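Local structure of alpha-glucosidase YIHQ (Escherichia coli, 5AEG) at residues 46-51 / 55-60; 365-370 / 407-412. The protein hydrolyses the alpha-glycosidic bond of sulfoquinovosyl diacylglycerides and simpler sulfoquinovosides, releasing sulfoquinovose for use as a source of carbon and sulfur. All blocks are in the same frame, centred on the assembly; numbering follows the deposited sequence.

Interaction 1. Residues 46-51 / 55-60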
loop_
_atom_site.group_PDB
_atom_site.type_symbol
_atom_site.label_atom_id
_atom_site.label_comp_id
_atom_site.label_asym_id
_atom_site.label_seq_id
_atom_site.Cartn_x
_atom_site.Cartn_y
_atom_site.Cartn_z
ATOM N N ALA A 46 -22.526 7.360 -11.946
ATOM C CA ALA A 46 -21.429 6.376 -12.040
ATOM C C ALA A 46 -21.773 5.155 -12.925
ATOM O O ALA A 46 -22.814 4.572 -12.756
ATOM C CB ALA A 46 -21.052 5.916 -10.660
ATOM N N ASP A 47 -20.893 4.807 -13.856
ATOM C CA ASP A 47 -21.119 3.683 -14.773
ATOM C C ASP A 47 -20.058 2.634 -14.494
ATOM O O ASP A 47 -18.929 2.770 -14.936
ATOM C CB ASP A 47 -20.981 4.202 -16.186
ATOM C CG ASP A 47 -21.257 3.114 -17.256
ATOM O OD1 ASP A 47 -21.627 2.009 -16.863
ATOM O OD2 ASP A 47 -21.109 3.396 -18.467
ATOM N N ILE A 48 -20.419 1.669 -13.691
ATOM C CA ILE A 48 -19.464 0.746 -13.075
ATOM C C ILE A 48 -19.671 -0.644 -13.603
ATOM O O ILE A 48 -20.811 -1.118 -13.559
ATOM C CB ILE A 48 -19.668 0.696 -11.583
ATOM C CG1 ILE A 48 -19.356 2.067 -11.007
ATOM C CG2 ILE A 48 -18.738 -0.339 -10.938
ATOM C CD1 ILE A 48 -19.711 2.234 -9.536
ATOM N N ASP A 49 -18.615 -1.258 -14.170
ATOM C CA ASP A 49 -18.643 -2.710 -14.429
ATOM C C ASP A 49 -17.570 -3.307 -13.537
ATOM O O ASP A 49 -16.388 -2.970 -13.733
ATOM C CB ASP A 49 -18.368 -2.993 -15.899
ATOM C CG ASP A 49 -19.454 -2.447 -16.800
ATOM O OD1 ASP A 49 -20.627 -2.796 -16.602
ATOM O OD2 ASP A 49 -19.129 -1.596 -17.629
ATOM N N MET A 50 -17.998 -4.095 -12.538
ATOM C CA MET A 50 -17.122 -4.563 -11.488
ATOM C C MET A 50 -16.016 -5.518 -11.945
ATOM O O MET A 50 -14.846 -5.483 -11.407
ATOM C CB MET A 50 -17.925 -5.234 -10.427
ATOM C CG MET A 50 -18.913 -4.251 -9.821
ATOM S SD MET A 50 -19.600 -4.734 -8.237
ATOM C CE MET A 50 -20.749 -6.068 -8.762
ATOM N N PHE A 51 -16.348 -6.386 -12.913
ATOM C CA PHE A 51 -15.433 -7.456 -13.347
ATOM C C PHE A 51 -14.707 -8.180 -12.186
ATOM O O PHE A 51 -13.426 -8.295 -12.148
ATOM C CB PHE A 51 -14.405 -6.847 -14.326
ATOM C CG PHE A 51 -14.965 -6.443 -15.639
ATOM C CD1 PHE A 51 -15.451 -7.440 -16.514
ATOM C CD2 PHE A 51 -15.011 -5.109 -16.053
ATOM C CE1 PHE A 51 -15.959 -7.085 -17.738
ATOM C CE2 PHE A 51 -15.517 -4.749 -17.313
ATOM C CZ PHE A 51 -15.994 -5.737 -18.146
ATOM N N PHE A 55 -12.306 -3.317 -11.665
ATOM C CA PHE A 55 -13.355 -2.377 -11.941
ATOM C C PHE A 55 -13.138 -1.601 -13.203
ATOM O O PHE A 55 -12.073 -1.011 -13.433
ATOM C CB PHE A 55 -13.496 -1.356 -10.799
ATOM C CG PHE A 55 -14.136 -1.866 -9.599
ATOM C CD1 PHE A 55 -13.409 -2.468 -8.573
ATOM C CD2 PHE A 55 -15.510 -1.690 -9.407
ATOM C CE1 PHE A 55 -13.992 -2.905 -7.444
ATOM C CE2 PHE A 55 -16.100 -2.107 -8.257
ATOM C CZ PHE A 55 -15.375 -2.733 -7.249
ATOM N N SER A 56 -14.200 -1.504 -13.991
ATOM C CA SER A 56 -14.268 -0.490 -15.030
ATOM C C SER A 56 -15.231 0.578 -14.523
ATOM O O SER A 56 -16.374 0.299 -14.290
ATOM C CB SER A 56 -14.831 -1.084 -16.308
ATOM O OG SER A 56 -15.150 -0.035 -17.179
ATOM N N ILE A 57 -14.724 1.757 -14.289
ATOM C CA ILE A 57 -15.497 2.824 -13.633
ATOM C C ILE A 57 -15.345 4.071 -14.450
ATOM O O ILE A 57 -14.271 4.560 -14.670
ATOM C CB ILE A 57 -15.234 2.971 -12.108
ATOM C CG1 ILE A 57 -15.961 4.213 -11.570
ATOM C CG2 ILE A 57 -13.757 2.946 -11.728
ATOM C CD1 ILE A 57 -16.268 4.102 -10.087
ATOM N N LYS A 58 -16.438 4.569 -14.971
ATOM C CA LYS A 58 -16.389 5.841 -15.702
ATOM C C LYS A 58 -17.645 6.690 -15.470
ATOM O O LYS A 58 -18.639 6.174 -15.014
ATOM C CB LYS A 58 -16.242 5.569 -17.178
ATOM C CG LYS A 58 -17.467 4.906 -17.764
ATOM C CD LYS A 58 -17.637 5.328 -19.229
ATOM C CE LYS A 58 -16.486 4.880 -20.109
ATOM N NZ LYS A 58 -16.406 3.394 -20.066
ATOM N N ASP A 59 -17.599 7.971 -15.827
ATOM C CA ASP A 59 -18.803 8.810 -15.612
ATOM C C ASP A 59 -19.799 8.776 -16.802
ATOM O O ASP A 59 -19.379 8.685 -17.946
ATOM C CB ASP A 59 -18.377 10.251 -15.393
ATOM C CG ASP A 59 -19.354 11.009 -14.522
ATOM O OD1 ASP A 59 -20.431 10.458 -14.123
ATOM O OD2 ASP A 59 -18.976 12.145 -14.223
ATOM N N LYS A 60 -21.096 8.848 -16.525
ATOM C CA LYS A 60 -22.062 9.394 -17.463
ATOM C C LYS A 60 -22.295 10.860 -17.047
ATOM O O LYS A 60 -23.151 11.108 -16.240
ATOM C CB LYS A 60 -23.406 8.662 -17.420
ATOM C CG LYS A 60 -23.310 7.156 -17.503
ATOM C CD LYS A 60 -24.698 6.517 -17.434
ATOM C CE LYS A 60 -25.364 6.471 -18.802
ATOM N NZ LYS A 60 -24.787 5.351 -19.608
HETATM O O HOH W 1 -17.833 1.067 -16.688
#
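I48 lies beside I57 on one face of an antiparallel strand pair, and the end of the F55 ring comes up to it from the turn. I48 CG1 is 3.8 Å from I57 CD1, while I48 CG2, set anti to the backbone N by a chi1 of -64°, reaches the edge of the F55 ring, 3.8 Å from CD2. M50 adds CG beside F55 CE2, and its SD stands obliquely 5.4 Å from the ring centroid, a Met-aromatic contact. Cutting I48 back to an alanine is likely to open a gap beside I57 CD1 and F55 CD2. The opposite face is polar: a water within hydrogen-bonding distance of D47 O (2.7 Å), D49 OD2 and S56 OG bridges the strands. Between the two faces run four backbone bonds, two joining D47 with K58 and two D49 with S56; the S56 N to D49 O bond is 2.6 Å long and nearly straight at 170°. Farther out, D59 OD1 forms a salt bridge with R116, and W149 meets F55 edge-to-face. With axes 4.7 Å apart at 165°, strand segments 46-49 and 56-60 belong to a beta hairpin of the N-terminal galactose mutarotase-like beta domain of this family 31 enzyme.

Interaction 2. Residues 365-370 / 407-412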
loop_
_atom_site.group_PDB
_atom_site.type_symbol
_atom_site.label_atom_id
_atom_site.label_comp_id
_atom_site.label_asym_id
_atom_site.label_seq_id
_atom_site.Cartn_x
_atom_site.Cartn_y
_atom_site.Cartn_z
ATOM N N VAL A 365 -20.490 -13.164 -3.111
ATOM C CA VAL A 365 -19.637 -12.873 -4.244
ATOM C C VAL A 365 -19.182 -14.182 -4.805
ATOM O O VAL A 365 -18.844 -15.099 -4.042
ATOM C CB VAL A 365 -18.431 -12.046 -3.812
ATOM C CG1 VAL A 365 -17.521 -11.809 -4.976
ATOM C CG2 VAL A 365 -18.884 -10.716 -3.239
ATOM N N GLU A 366 -19.167 -14.278 -6.116
ATOM C CA GLU A 366 -18.623 -15.465 -6.807
ATOM C C GLU A 366 -17.150 -15.352 -6.882
ATOM O O GLU A 366 -16.663 -14.342 -7.340
ATOM C CB GLU A 366 -19.113 -15.566 -8.248
ATOM C CG GLU A 366 -20.477 -16.192 -8.333
ATOM C CD GLU A 366 -21.124 -16.146 -9.709
ATOM O OE1 GLU A 366 -20.951 -15.145 -10.458
ATOM O OE2 GLU A 366 -21.846 -17.120 -10.023
ATOM N N PHE A 367 -16.446 -16.381 -6.418
ATOM C CA PHE A 367 -15.018 -16.564 -6.732
ATOM C C PHE A 367 -14.869 -17.873 -7.523
ATOM O O PHE A 367 -14.098 -18.768 -7.183
ATOM C CB PHE A 367 -14.160 -16.515 -5.473
ATOM C CG PHE A 367 -14.242 -15.200 -4.738
ATOM C CD1 PHE A 367 -13.549 -14.084 -5.199
ATOM C CD2 PHE A 367 -15.053 -15.068 -3.603
ATOM C CE1 PHE A 367 -13.638 -12.866 -4.531
ATOM C CE2 PHE A 367 -15.147 -13.865 -2.926
ATOM C CZ PHE A 367 -14.408 -12.767 -3.383
ATOM N N GLY A 368 -15.680 -17.971 -8.566
ATOM C CA GLY A 368 -15.515 -18.942 -9.616
ATOM C C GLY A 368 -16.625 -19.897 -9.361
ATOM O O GLY A 368 -17.817 -19.548 -9.456
ATOM N N GLU A 369 -16.223 -21.072 -8.940
ATOM C CA GLU A 369 -17.169 -22.140 -8.715
ATOM C C GLU A 369 -17.842 -21.965 -7.316
ATOM O O GLU A 369 -18.983 -22.416 -7.113
ATOM C CB GLU A 369 -16.501 -23.539 -8.977
ATOM C CG GLU A 369 -14.983 -23.733 -8.678
ATOM C CD GLU A 369 -13.999 -23.400 -9.823
ATOM O OE1 GLU A 369 -13.747 -24.269 -10.695
ATOM O OE2 GLU A 369 -13.411 -22.283 -9.819
ATOM N N PHE A 370 -17.161 -21.246 -6.397
ATOM C CA PHE A 370 -17.623 -21.061 -5.002
ATOM C C PHE A 370 -17.937 -19.617 -4.660
ATOM O O PHE A 370 -17.504 -18.731 -5.351
ATOM C CB PHE A 370 -16.577 -21.631 -4.041
ATOM C CG PHE A 370 -16.329 -23.113 -4.276
ATOM C CD1 PHE A 370 -17.182 -24.098 -3.697
ATOM C CD2 PHE A 370 -15.337 -23.537 -5.174
ATOM C CE1 PHE A 370 -16.960 -25.468 -3.926
ATOM C CE2 PHE A 370 -15.123 -24.908 -5.422
ATOM C CZ PHE A 370 -15.929 -25.869 -4.797
ATOM N N GLY A 407 -9.969 -6.466 0.885
ATOM C CA GLY A 407 -10.361 -5.118 1.276
ATOM C C GLY A 407 -10.718 -4.229 0.128
ATOM O O GLY A 407 -11.445 -3.239 0.329
ATOM N N GLU A 408 -10.185 -4.571 -1.075
ATOM C CA GLU A 408 -10.311 -3.788 -2.281
ATOM C C GLU A 408 -11.583 -4.080 -3.102
ATOM O O GLU A 408 -11.820 -3.452 -4.102
ATOM C CB GLU A 408 -9.010 -3.883 -3.161
ATOM C CG GLU A 408 -8.886 -5.161 -3.982
ATOM C CD GLU A 408 -8.566 -6.414 -3.160
ATOM O OE1 GLU A 408 -8.217 -6.245 -1.988
ATOM O OE2 GLU A 408 -8.678 -7.577 -3.705
ATOM N N TYR A 409 -12.334 -5.072 -2.697
ATOM C CA TYR A 409 -13.434 -5.550 -3.473
ATOM C C TYR A 409 -14.682 -5.641 -2.610
ATOM O O TYR A 409 -15.282 -6.672 -2.493
ATOM C CB TYR A 409 -13.119 -6.879 -4.242
ATOM C CG TYR A 409 -14.283 -7.253 -5.213
ATOM C CD1 TYR A 409 -15.059 -6.230 -5.862
ATOM C CD2 TYR A 409 -14.670 -8.580 -5.424
ATOM C CE1 TYR A 409 -16.106 -6.526 -6.703
ATOM C CE2 TYR A 409 -15.768 -8.877 -6.266
ATOM C CZ TYR A 409 -16.464 -7.851 -6.901
ATOM O OH TYR A 409 -17.501 -8.107 -7.779
ATOM N N LEU A 410 -15.052 -4.532 -1.996
ATOM C CA LEU A 410 -16.475 -4.290 -1.556
ATOM C C LEU A 410 -17.283 -3.980 -2.844
ATOM O O LEU A 410 -17.021 -2.989 -3.532
ATOM C CB LEU A 410 -16.639 -3.121 -0.615
ATOM C CG LEU A 410 -18.140 -2.940 -0.257
ATOM C CD1 LEU A 410 -18.594 -4.046 0.732
ATOM C CD2 LEU A 410 -18.487 -1.577 0.253
ATOM N N PRO A 411 -18.209 -4.874 -3.253
ATOM C CA PRO A 411 -18.967 -4.620 -4.485
ATOM C C PRO A 411 -19.817 -3.397 -4.332
ATOM O O PRO A 411 -20.278 -3.081 -3.206
ATOM C CB PRO A 411 -19.865 -5.886 -4.625
ATOM C CG PRO A 411 -19.057 -6.948 -3.981
ATOM C CD PRO A 411 -18.601 -6.199 -2.710
ATOM N N THR A 412 -19.955 -2.682 -5.420
ATOM C CA THR A 412 -20.674 -1.405 -5.359
ATOM C C THR A 412 -22.197 -1.488 -5.402
ATOM O O THR A 412 -22.894 -0.458 -5.288
ATOM C CB THR A 412 -20.186 -0.474 -6.465
ATOM O OG1 THR A 412 -19.864 -1.228 -7.649
ATOM C CG2 THR A 412 -18.932 0.204 -5.983
#
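V365 carries this contact by dividing its two methyls between Y409 and P411. CG1 touches the Y409 ring at CE2, 3.7 Å away, and CG2 meets P411 CG at 3.8 Å. The split follows from the valine's first torsion: with chi1 at 177°, CG1 stands anti to the backbone N and CG2 anti to the carbonyl carbon, which turns one methyl to each partner. The valine crosses both side chains obliquely, and its side chain leaves the backbone toward residues 407-412.

Y409 extends its ring toward the valine with CG anti to the backbone N (chi1 -173°). P411 CG sits 3.9 Å above one face of that ring, offset toward the rim, so tyrosine and proline form a joint apolar surface for the valine. On the other segment, V365 CG1 lies 3.6 Å above the F367 ring plane, also near its rim; this methyl therefore bears on two aromatic rings. F367 itself comes nearest to the tyrosine with CE1, 4.5 Å from Y409 CD2 and close to the plane of the Y409 ring, a looser approach. The buried area of 125 Å² and the absence of any polar link across the segments identify a small, purely apolar contact.

F367 also meets W304, a residue of the sulfoquinovosyl diacylglyceride site, and Y337, edge-to-face in both cases. E408, an active-site residue by similarity, is held by a salt bridge to R455. Strand 364-367, at one border of a small antiparallel sheet, pairs with 370-374, and the 407-412 loop leads from TIM-barrel strand 401-404 to helix 422-444, against which L410 packs.

How the interactions relate
The two interactions differ in depth and chemistry. Interaction 1 lies near the surface, buries 552 Å² and combines backbone hydrogen bonds with an apolar face and a hydrated polar one between strands adjoining in sequence; interaction 2 is mostly buried, covers 125 Å² and relies on apolar side chains brought together across 36 intervening residues of the barrel domain. They hold different elements, yet touch although their centres lie 16 Å apart: F55 CZ is 3.8 Å from Y409 CD1, and M50 SD is 3.8 Å from P411 CB. The end of the N-terminal hairpin thus packs on the loop after strand 401-404, which contains E408 and meets V365 and F367 through Y409, and V365 through P411.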